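Local atomic coordinates of virulence factor (Pectobacterium carotovorum, PDB entry 2W3Y), a protein that acts as a virulence factor of this Drosophila pathogen, carries S-linked palmitate and binds to lipid vesicles. Residues A[145-150]-A[260-265]; A[44-49]-A[66-71]; A[176-181]-A[267-272]. All coordinates share one frame; numbering follows the deposited sequence.

Contact 1. Residues A[145-150]-A[260-265]. With PLM (palmitic acid), chain C.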
loop_
_atom_site.group_PDB
_atom_site.type_symbol
_atom_site.label_atom_id
_atom_site.label_comp_id
_atom_site.label_asym_id
_atom_site.label_seq_id
_atom_site.Cartn_x
_atom_site.Cartn_y
_atom_site.Cartn_z
ATOM N N ALA A 145 13.143 -2.594 -8.545
ATOM C CA ALA A 145 14.488 -2.305 -8.026
ATOM C C ALA A 145 15.033 -0.953 -8.495
ATOM O O ALA A 145 15.615 -0.210 -7.690
ATOM C CB ALA A 145 15.487 -3.445 -8.328
ATOM N N THR A 146 14.855 -0.640 -9.785
ATOM C CA THR A 146 15.216 0.673 -10.323
ATOM C C THR A 146 14.384 1.791 -9.683
ATOM O O THR A 146 14.923 2.842 -9.310
ATOM C CB THR A 146 15.123 0.739 -11.893
ATOM O OG1 THR A 146 16.052 -0.190 -12.465
ATOM C CG2 THR A 146 15.445 2.130 -12.414
ATOM N N PHE A 147 13.078 1.575 -9.547
ATOM C CA PHE A 147 12.237 2.587 -8.895
ATOM C C PHE A 147 12.733 2.910 -7.470
ATOM O O PHE A 147 12.859 4.086 -7.090
ATOM C CB PHE A 147 10.768 2.142 -8.813
ATOM C CG PHE A 147 9.983 2.912 -7.787
ATOM C CD1 PHE A 147 9.529 4.200 -8.072
ATOM C CD2 PHE A 147 9.763 2.379 -6.507
ATOM C CE1 PHE A 147 8.837 4.944 -7.119
ATOM C CE2 PHE A 147 9.080 3.125 -5.537
ATOM C CZ PHE A 147 8.626 4.402 -5.849
ATOM N N LEU A 148 12.981 1.860 -6.689
ATOM C CA LEU A 148 13.269 1.992 -5.262
ATOM C C LEU A 148 14.634 2.626 -5.068
ATOM O O LEU A 148 14.823 3.469 -4.179
ATOM C CB LEU A 148 13.175 0.632 -4.549
ATOM C CG LEU A 148 13.092 0.621 -3.019
ATOM C CD1 LEU A 148 11.761 1.191 -2.501
ATOM C CD2 LEU A 148 13.364 -0.778 -2.463
ATOM N N GLN A 149 15.578 2.236 -5.927
ATOM C CA GLN A 149 16.923 2.778 -5.894
ATOM C C GLN A 149 16.912 4.296 -6.102
ATOM O O GLN A 149 17.532 5.055 -5.314
ATOM C CB GLN A 149 17.807 2.051 -6.921
ATOM C CG GLN A 149 19.206 2.603 -7.063
ATOM C CD GLN A 149 20.124 1.640 -7.790
ATOM O OE1 GLN A 149 19.844 1.206 -8.920
ATOM N NE2 GLN A 149 21.228 1.298 -7.146
ATOM N N ASN A 150 16.195 4.735 -7.140
ATOM C CA ASN A 150 16.088 6.153 -7.450
ATOM C C ASN A 150 15.319 6.913 -6.369
ATOM O O ASN A 150 15.726 8.010 -5.985
ATOM C CB ASN A 150 15.437 6.379 -8.813
ATOM C CG ASN A 150 16.293 5.862 -9.963
ATOM O OD1 ASN A 150 17.508 5.675 -9.825
ATOM N ND2 ASN A 150 15.660 5.622 -11.099
ATOM N N SER A 260 6.158 9.337 -4.793
ATOM C CA SER A 260 6.464 7.997 -4.263
ATOM C C SER A 260 5.707 6.830 -4.927
ATOM O O SER A 260 5.736 5.709 -4.415
ATOM C CB SER A 260 6.185 7.951 -2.751
ATOM O OG SER A 260 4.784 8.075 -2.488
ATOM N N TYR A 261 5.024 7.080 -6.037
ATOM C CA TYR A 261 4.151 6.059 -6.641
ATOM C C TYR A 261 4.881 5.121 -7.592
ATOM O O TYR A 261 5.730 5.557 -8.359
ATOM C CB TYR A 261 2.991 6.723 -7.397
ATOM C CG TYR A 261 2.085 5.754 -8.142
ATOM C CD1 TYR A 261 1.091 5.038 -7.472
ATOM C CD2 TYR A 261 2.219 5.567 -9.528
ATOM C CE1 TYR A 261 0.239 4.144 -8.171
ATOM C CE2 TYR A 261 1.390 4.690 -10.221
ATOM C CZ TYR A 261 0.406 3.989 -9.546
ATOM O OH TYR A 261 -0.403 3.137 -10.257
ATOM N N PHE A 262 4.527 3.839 -7.529
ATOM C CA PHE A 262 4.980 2.825 -8.479
ATOM C C PHE A 262 3.875 1.788 -8.651
ATOM O O PHE A 262 3.183 1.448 -7.692
ATOM C CB PHE A 262 6.252 2.137 -7.970
ATOM C CG PHE A 262 6.788 1.051 -8.892
ATOM C CD1 PHE A 262 7.544 1.382 -10.019
ATOM C CD2 PHE A 262 6.542 -0.297 -8.620
ATOM C CE1 PHE A 262 8.046 0.373 -10.875
ATOM C CE2 PHE A 262 7.047 -1.314 -9.463
ATOM C CZ PHE A 262 7.787 -0.975 -10.594
ATOM N N ASP A 263 3.717 1.292 -9.871
ATOM C CA ASP A 263 2.879 0.129 -10.128
ATOM C C ASP A 263 3.602 -0.808 -11.074
ATOM O O ASP A 263 4.440 -0.374 -11.863
ATOM C CB ASP A 263 1.536 0.530 -10.736
ATOM C CG ASP A 263 1.678 1.004 -12.175
ATOM O OD1 ASP A 263 2.163 2.136 -12.365
ATOM O OD2 ASP A 263 1.319 0.243 -13.108
ATOM N N ASP A 264 3.277 -2.098 -11.002
ATOM C CA ASP A 264 3.819 -3.064 -11.940
ATOM C C ASP A 264 2.967 -4.322 -11.955
ATOM O O ASP A 264 2.196 -4.585 -11.015
ATOM C CB ASP A 264 5.277 -3.405 -11.580
ATOM C CG ASP A 264 6.117 -3.822 -12.805
ATOM O OD1 ASP A 264 5.597 -3.798 -13.959
ATOM O OD2 ASP A 264 7.305 -4.178 -12.602
ATOM N N ILE A 265 3.060 -5.055 -13.062
ATOM C CA ILE A 265 2.625 -6.444 -13.119
ATOM C C ILE A 265 3.879 -7.289 -13.035
ATOM O O ILE A 265 4.708 -7.314 -13.962
ATOM C CB ILE A 265 1.787 -6.776 -14.406
ATOM C CG1 ILE A 265 0.521 -5.913 -14.442
ATOM C CG2 ILE A 265 1.428 -8.265 -14.450
ATOM C CD1 ILE A 265 -0.189 -5.858 -15.793
HETATM C C1 PLM C . 17.499 1.335 -2.166
HETATM O O2 PLM C . 18.578 1.969 -2.310
HETATM C C2 PLM C . 16.844 1.234 -0.794
HETATM C C3 PLM C . 15.558 2.046 -0.667
HETATM C C4 PLM C . 14.932 1.968 0.727
HETATM C C5 PLM C . 14.184 0.657 0.970
HETATM C C6 PLM C . 14.091 0.299 2.453
HETATM C C7 PLM C . 13.006 -0.747 2.703
HETATM C C8 PLM C . 13.273 -1.614 3.938
HETATM C C9 PLM C . 12.295 -1.236 5.050
HETATM C CA PLM C . 11.271 -2.317 5.375
HETATM C CB PLM C . 9.858 -1.882 5.001
HETATM C CC PLM C . 8.982 -3.100 4.752
HETATM C CD PLM C . 8.068 -2.910 3.550
HETATM C CE PLM C . 6.615 -3.039 3.977
HETATM C CF PLM C . 5.701 -3.307 2.789
#
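Phe147, on helix 142-159, and Phe262, at the start of strand 262-266, lie against each other with their side chains pointing opposite ways. Their rings are nearly parallel, with 28° between the planes, but offset so far that little of one covers the other, the centroids being 5.1 Å apart. What sits over the Phe147 ring is therefore the methylene of its partner: Phe262 CB stands 3.6 Å from the Phe147 ring centroid, almost exactly on the ring normal, a CH-pi contact. The shift is matched at the other end, where Phe147 CB comes within 3.5 Å of Phe262 CD1. Both residues hold CG anti to the backbone N (chi1 161° for Phe147 and 179° for Phe262), which carries the Phe147 ring over Phe262 CB and leaves Phe147 CB beside Phe262 CD1. Farther out, the Phe147 ring reaches the backbone before the strand: Phe147 CE1 lies 3.4 Å from Tyr261 O and Phe147 CZ 3.5 Å from Ser260 O. A flat apolar ring suits this place, since one face takes the methylene while its far atoms lie against backbone carbonyls. One residue on, Leu148 turns to the palmitic acid, its CG 3.7 Å from PLM C3, and also packs on Ala126 of helix 125-134. Strand 262-266 pairs in parallel with strand 40-49, whose Gln45 touches both phenylalanines, so helix 142-159 packs against two neighbouring strands of the mixed sheet.

Contact 2. Residues A[44-49]-A[66-71]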
loop_
_atom_site.group_PDB
_atom_site.type_symbol
_atom_site.label_atom_id
_atom_site.label_comp_id
_atom_site.label_asym_id
_atom_site.label_seq_id
_atom_site.Cartn_x
_atom_site.Cartn_y
_atom_site.Cartn_z
ATOM N N TYR A 44 3.307 5.079 -1.986
ATOM C CA TYR A 44 2.038 4.662 -2.598
ATOM C C TYR A 44 2.290 3.634 -3.696
ATOM O O TYR A 44 3.010 3.924 -4.642
ATOM C CB TYR A 44 1.307 5.876 -3.173
ATOM C CG TYR A 44 0.829 6.883 -2.155
ATOM C CD1 TYR A 44 -0.289 6.609 -1.343
ATOM C CD2 TYR A 44 1.458 8.114 -2.023
ATOM C CE1 TYR A 44 -0.757 7.533 -0.426
ATOM C CE2 TYR A 44 0.993 9.061 -1.079
ATOM C CZ TYR A 44 -0.105 8.740 -0.289
ATOM O OH TYR A 44 -0.583 9.648 0.611
ATOM N N GLN A 45 1.723 2.430 -3.582
ATOM C CA GLN A 45 2.077 1.349 -4.521
ATOM C C GLN A 45 0.880 0.499 -4.985
ATOM O O GLN A 45 -0.113 0.356 -4.269
ATOM C CB GLN A 45 3.130 0.407 -3.904
ATOM C CG GLN A 45 4.278 1.114 -3.196
ATOM C CD GLN A 45 5.440 1.403 -4.121
ATOM O OE1 GLN A 45 6.190 0.492 -4.467
ATOM N NE2 GLN A 45 5.589 2.663 -4.537
ATOM N N THR A 46 0.985 -0.056 -6.192
ATOM C CA THR A 46 0.011 -1.032 -6.707
ATOM C C THR A 46 0.770 -2.217 -7.291
ATOM O O THR A 46 1.480 -2.087 -8.302
ATOM C CB THR A 46 -0.903 -0.429 -7.805
ATOM O OG1 THR A 46 -1.517 0.764 -7.319
ATOM C CG2 THR A 46 -2.023 -1.417 -8.189
ATOM N N TYR A 47 0.655 -3.370 -6.635
ATOM C CA TYR A 47 1.363 -4.553 -7.099
ATOM C C TYR A 47 0.385 -5.550 -7.676
ATOM O O TYR A 47 -0.558 -5.972 -7.007
ATOM C CB TYR A 47 2.141 -5.232 -5.977
ATOM C CG TYR A 47 3.158 -4.350 -5.285
ATOM C CD1 TYR A 47 3.924 -3.428 -6.007
ATOM C CD2 TYR A 47 3.363 -4.446 -3.905
ATOM C CE1 TYR A 47 4.859 -2.601 -5.371
ATOM C CE2 TYR A 47 4.310 -3.631 -3.260
ATOM C CZ TYR A 47 5.056 -2.717 -4.005
ATOM O OH TYR A 47 5.996 -1.908 -3.394
ATOM N N GLN A 48 0.619 -5.936 -8.914
ATOM C CA GLN A 48 -0.116 -7.056 -9.479
ATOM C C GLN A 48 0.817 -8.235 -9.653
ATOM O O GLN A 48 1.878 -8.101 -10.258
ATOM C CB GLN A 48 -0.779 -6.679 -10.802
ATOM C CG GLN A 48 -1.604 -7.838 -11.358
ATOM C CD GLN A 48 -2.288 -7.513 -12.669
ATOM O OE1 GLN A 48 -2.630 -6.358 -12.942
ATOM N NE2 GLN A 48 -2.490 -8.539 -13.494
ATOM N N PHE A 49 0.424 -9.384 -9.117
ATOM C CA PHE A 49 1.241 -10.581 -9.202
ATOM C C PHE A 49 0.695 -11.504 -10.274
ATOM O O PHE A 49 -0.342 -12.130 -10.081
ATOM C CB PHE A 49 1.337 -11.295 -7.841
ATOM C CG PHE A 49 1.901 -10.432 -6.758
ATOM C CD1 PHE A 49 3.187 -9.891 -6.872
ATOM C CD2 PHE A 49 1.133 -10.125 -5.632
ATOM C CE1 PHE A 49 3.720 -9.070 -5.856
ATOM C CE2 PHE A 49 1.650 -9.312 -4.622
ATOM C CZ PHE A 49 2.938 -8.784 -4.733
ATOM N N LEU A 66 -10.325 0.588 -8.403
ATOM C CA LEU A 66 -11.013 0.660 -7.108
ATOM C C LEU A 66 -10.059 0.783 -5.909
ATOM O O LEU A 66 -10.269 1.615 -5.017
ATOM C CB LEU A 66 -11.913 -0.558 -6.920
ATOM C CG LEU A 66 -13.192 -0.623 -7.763
ATOM C CD1 LEU A 66 -13.849 -2.011 -7.613
ATOM C CD2 LEU A 66 -14.174 0.500 -7.389
ATOM N N MET A 67 -9.018 -0.045 -5.893
ATOM C CA MET A 67 -8.093 -0.053 -4.758
ATOM C C MET A 67 -7.275 1.246 -4.664
ATOM O O MET A 67 -7.074 1.764 -3.556
ATOM C CB MET A 67 -7.195 -1.297 -4.789
ATOM C CG MET A 67 -7.886 -2.621 -4.403
ATOM S SD MET A 67 -8.712 -2.711 -2.779
ATOM C CE MET A 67 -10.366 -2.126 -3.087
ATOM N N GLU A 68 -6.823 1.781 -5.812
ATOM C CA GLU A 68 -6.102 3.075 -5.823
ATOM C C GLU A 68 -6.994 4.214 -5.283
ATOM O O GLU A 68 -6.520 5.132 -4.594
ATOM C CB GLU A 68 -5.543 3.419 -7.210
ATOM C CG GLU A 68 -4.463 2.433 -7.709
ATOM C CD GLU A 68 -3.548 2.980 -8.817
ATOM O OE1 GLU A 68 -3.714 4.140 -9.280
ATOM O OE2 GLU A 68 -2.618 2.234 -9.220
ATOM N N ARG A 69 -8.286 4.131 -5.583
ATOM C CA ARG A 69 -9.256 5.099 -5.086
ATOM C C ARG A 69 -9.468 4.980 -3.575
ATOM O O ARG A 69 -9.551 6.002 -2.887
ATOM C CB ARG A 69 -10.587 4.961 -5.828
ATOM C CG ARG A 69 -10.505 5.422 -7.294
ATOM C CD ARG A 69 -11.848 5.263 -7.992
ATOM N NE ARG A 69 -12.714 6.399 -7.672
ATOM C CZ ARG A 69 -13.996 6.516 -8.011
ATOM N NH1 ARG A 69 -14.612 5.552 -8.693
ATOM N NH2 ARG A 69 -14.665 7.610 -7.661
ATOM N N PHE A 70 -9.550 3.744 -3.079
ATOM C CA PHE A 70 -9.623 3.469 -1.634
ATOM C C PHE A 70 -8.369 3.955 -0.889
ATOM O O PHE A 70 -8.470 4.557 0.190
ATOM C CB PHE A 70 -9.874 1.980 -1.366
ATOM C CG PHE A 70 -11.348 1.602 -1.278
ATOM C CD1 PHE A 70 -12.150 2.089 -0.245
ATOM C CD2 PHE A 70 -11.914 0.737 -2.222
ATOM C CE1 PHE A 70 -13.501 1.732 -0.156
ATOM C CE2 PHE A 70 -13.261 0.369 -2.156
ATOM C CZ PHE A 70 -14.062 0.865 -1.127
ATOM N N VAL A 71 -7.195 3.716 -1.477
ATOM C CA VAL A 71 -5.936 4.214 -0.900
ATOM C C VAL A 71 -5.924 5.744 -0.794
ATOM O O VAL A 71 -5.575 6.283 0.274
ATOM C CB VAL A 71 -4.653 3.641 -1.657
ATOM C CG1 VAL A 71 -3.357 4.328 -1.165
ATOM C CG2 VAL A 71 -4.560 2.128 -1.474
#
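The Tyr44 ring meets Val71 at its edge, near the ring plane, where Val71 CG1 comes to 3.8 Å from Tyr44 CD1. This is helix-on-sheet packing: helix 57-81 packs on one face of strand 40-49, and the aromatic edge and the branched valine give a close apolar fit in the buried interior. The tyrosine's polar end is satisfied beyond the valine, its OH bonding Ser75 OG of the same helix and Val33 O. On the other face of the strand, Gln45 lays its amide back along the backbone. Its NE2 donates to Tyr44 O from above the carbonyl plane. Gln45 OE1 receives Tyr47 OH at 2.6 Å, in the carbonyl plane and on a lone pair. Two bonds thus fix the rotation of the amide, a fitting use of glutamine in a buried place. Thr46, two residues after Tyr44, again turns to the helix. Glu68 spans the distance with a chain extended beyond CG (chi2 -160°), roughly perpendicular to the threonine side chain. Its carboxylate calls for donors, and OE2 is gripped by two hydroxyls, Tyr261 OH and one that threonine supplies from the strand. Thr46 OG1 donates to Glu68 OE2 at 2.6 Å, meeting it on the anti side, 34° out of the carboxylate plane.

Contact 3. Residues A[176-181]-A[267-272]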
loop_
_atom_site.group_PDB
_atom_site.type_symbol
_atom_site.label_atom_id
_atom_site.label_comp_id
_atom_site.label_asym_id
_atom_site.label_seq_id
_atom_site.Cartn_x
_atom_site.Cartn_y
_atom_site.Cartn_z
ATOM N N ASP A 176 -3.635 -10.340 -6.603
ATOM C CA ASP A 176 -3.092 -11.694 -6.658
ATOM C C ASP A 176 -3.804 -12.538 -7.692
ATOM O O ASP A 176 -5.007 -12.736 -7.599
ATOM C CB ASP A 176 -3.246 -12.446 -5.323
ATOM C CG ASP A 176 -2.736 -11.673 -4.123
ATOM O OD1 ASP A 176 -1.922 -10.739 -4.278
ATOM O OD2 ASP A 176 -3.181 -12.018 -3.012
ATOM N N LEU A 177 -3.036 -13.059 -8.647
ATOM C CA LEU A 177 -3.543 -14.022 -9.641
ATOM C C LEU A 177 -2.764 -15.306 -9.501
ATOM O O LEU A 177 -1.734 -15.486 -10.136
ATOM C CB LEU A 177 -3.433 -13.443 -11.062
ATOM C CG LEU A 177 -4.461 -12.320 -11.027
ATOM C CD1 LEU A 177 -3.885 -10.922 -11.248
ATOM C CD2 LEU A 177 -5.739 -12.648 -11.804
ATOM N N PHE A 178 -3.249 -16.174 -8.622
ATOM C CA PHE A 178 -2.563 -17.390 -8.239
ATOM C C PHE A 178 -3.515 -18.567 -8.407
ATOM O O PHE A 178 -4.744 -18.397 -8.388
ATOM C CB PHE A 178 -2.159 -17.339 -6.751
ATOM C CG PHE A 178 -1.100 -16.313 -6.419
ATOM C CD1 PHE A 178 0.082 -16.223 -7.171
ATOM C CD2 PHE A 178 -1.265 -15.465 -5.329
ATOM C CE1 PHE A 178 1.071 -15.283 -6.854
ATOM C CE2 PHE A 178 -0.281 -14.524 -5.000
ATOM C CZ PHE A 178 0.885 -14.433 -5.773
ATOM N N GLN A 179 -2.943 -19.760 -8.506
ATOM C CA GLN A 179 -3.711 -21.006 -8.583
ATOM C C GLN A 179 -4.184 -21.503 -7.221
ATOM O O GLN A 179 -3.384 -21.582 -6.269
ATOM C CB GLN A 179 -2.856 -22.100 -9.209
ATOM C CG GLN A 179 -2.694 -22.026 -10.697
ATOM C CD GLN A 179 -1.692 -23.049 -11.195
ATOM O OE1 GLN A 179 -1.992 -24.239 -11.271
ATOM N NE2 GLN A 179 -0.485 -22.593 -11.514
ATOM N N ASP A 180 -5.467 -21.853 -7.122
ATOM C CA ASP A 180 -5.955 -22.658 -5.988
ATOM C C ASP A 180 -5.420 -24.102 -6.057
ATOM O O ASP A 180 -4.656 -24.439 -6.968
ATOM C CB ASP A 180 -7.493 -22.587 -5.830
ATOM C CG ASP A 180 -8.278 -23.276 -6.973
ATOM O OD1 ASP A 180 -7.769 -24.204 -7.641
ATOM O OD2 ASP A 180 -9.448 -22.879 -7.178
ATOM N N THR A 181 -5.796 -24.940 -5.090
ATOM C CA THR A 181 -5.315 -26.340 -5.015
ATOM C C THR A 181 -5.740 -27.182 -6.226
ATOM O O THR A 181 -5.049 -28.134 -6.622
ATOM C CB THR A 181 -5.794 -27.041 -3.714
ATOM O OG1 THR A 181 -5.680 -26.136 -2.611
ATOM C CG2 THR A 181 -4.945 -28.284 -3.416
ATOM N N ASN A 267 5.923 -10.731 -13.006
ATOM C CA ASN A 267 5.783 -12.004 -13.712
ATOM C C ASN A 267 6.479 -13.153 -12.998
ATOM O O ASN A 267 7.487 -12.944 -12.303
ATOM C CB ASN A 267 6.317 -11.887 -15.148
ATOM C CG ASN A 267 5.579 -10.829 -15.960
ATOM O OD1 ASN A 267 4.348 -10.844 -16.048
ATOM N ND2 ASN A 267 6.329 -9.898 -16.544
ATOM N N GLY A 268 5.932 -14.357 -13.183
ATOM C CA GLY A 268 6.474 -15.594 -12.606
ATOM C C GLY A 268 6.414 -15.660 -11.089
ATOM O O GLY A 268 7.356 -16.133 -10.453
ATOM N N VAL A 269 5.304 -15.201 -10.509
ATOM C CA VAL A 269 5.153 -15.103 -9.044
ATOM C C VAL A 269 4.293 -16.235 -8.461
ATOM O O VAL A 269 3.267 -16.605 -9.028
ATOM C CB VAL A 269 4.563 -13.711 -8.639
ATOM C CG1 VAL A 269 4.553 -13.502 -7.096
ATOM C CG2 VAL A 269 5.348 -12.595 -9.310
ATOM N N LYS A 270 4.709 -16.775 -7.314
ATOM C CA LYS A 270 3.860 -17.703 -6.571
ATOM C C LYS A 270 3.761 -17.312 -5.095
ATOM O O LYS A 270 4.623 -16.587 -4.600
ATOM C CB LYS A 270 4.341 -19.154 -6.752
ATOM C CG LYS A 270 5.738 -19.468 -6.224
ATOM C CD LYS A 270 5.875 -20.976 -6.007
ATOM C CE LYS A 270 7.248 -21.499 -6.441
ATOM N NZ LYS A 270 8.365 -21.209 -5.487
ATOM N N PRO A 271 2.705 -17.783 -4.384
ATOM C CA PRO A 271 2.600 -17.502 -2.952
ATOM C C PRO A 271 3.723 -18.197 -2.165
ATOM O O PRO A 271 4.236 -19.241 -2.593
ATOM C CB PRO A 271 1.232 -18.103 -2.566
ATOM C CG PRO A 271 0.511 -18.329 -3.867
ATOM C CD PRO A 271 1.581 -18.620 -4.852
ATOM N N ASN A 272 4.135 -17.594 -1.056
ATOM C CA ASN A 272 5.062 -18.264 -0.143
ATOM C C ASN A 272 4.283 -18.966 0.976
ATOM O O ASN A 272 3.043 -18.953 0.978
ATOM C CB ASN A 272 6.151 -17.288 0.370
ATOM C CG ASN A 272 5.652 -16.293 1.424
ATOM O OD1 ASN A 272 4.534 -16.386 1.955
ATOM N ND2 ASN A 272 6.513 -15.327 1.747
#
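Val269 brings two groups to Phe178: its CG1 lies 3.9 Å from Phe178 CE1, and its carbonyl oxygen lies beside the ring rim, close to the ring plane, with Val269 O 3.4 Å from Phe178 CE1. The setting is the end of strand 166-179 in the mixed sheet, crossed by the chain running into strand 270-271, which forms a small two-stranded antiparallel sheet with 136-137. A branched, apolar valine suits the end of the phenylalanine ring. Val269 O is also bonded by Asn50 ND2, which binds Leu177 O as well and so ties both segments together. At Lys270 the backbone itself is the contact, CA lying 3.7 Å from Phe178 CE1, while CB points away and the long side chain lies exposed, as befits its charge. Pro271 comes next, its side chain and that of Phe178 meeting from opposing sides. Its ring offers a compact apolar surface, and its missing N-H falls between two residues whose backbones do pair, Lys270 with Ile137 and Asn272 with Asn135. The phenylalanine holds CG beside its backbone N (chi1 -67°), presenting a face to the proline; Tyr275 meets the same ring edge-to-face. In the resulting CH-pi contact, Pro271 CG stands 3.8 Å from the Phe178 ring centroid, 17° off the ring normal and nearest Phe178 CG.

From the N terminus, contact 2 closes first, when helix 57-81 folds back on strand 40-49 after a short connection. Contact 1 opens at helix 142-159, and contact 3 at strand 166-179 before contact 1 has closed; residues 260-265 then complete contact 1 and residues 267-272 complete contact 3, so these two cross, while contact 2 precedes both. Strand 40-49 lies between strands 262-266 and 166-179 in the mixed sheet, pairing in parallel with both. Asp264 O of contact 1 accepts Gln48 N of contact 2, and Phe49 O accepts Leu177 N of contact 3. Together they join both flanking helices and the C-terminal chain to one sheet.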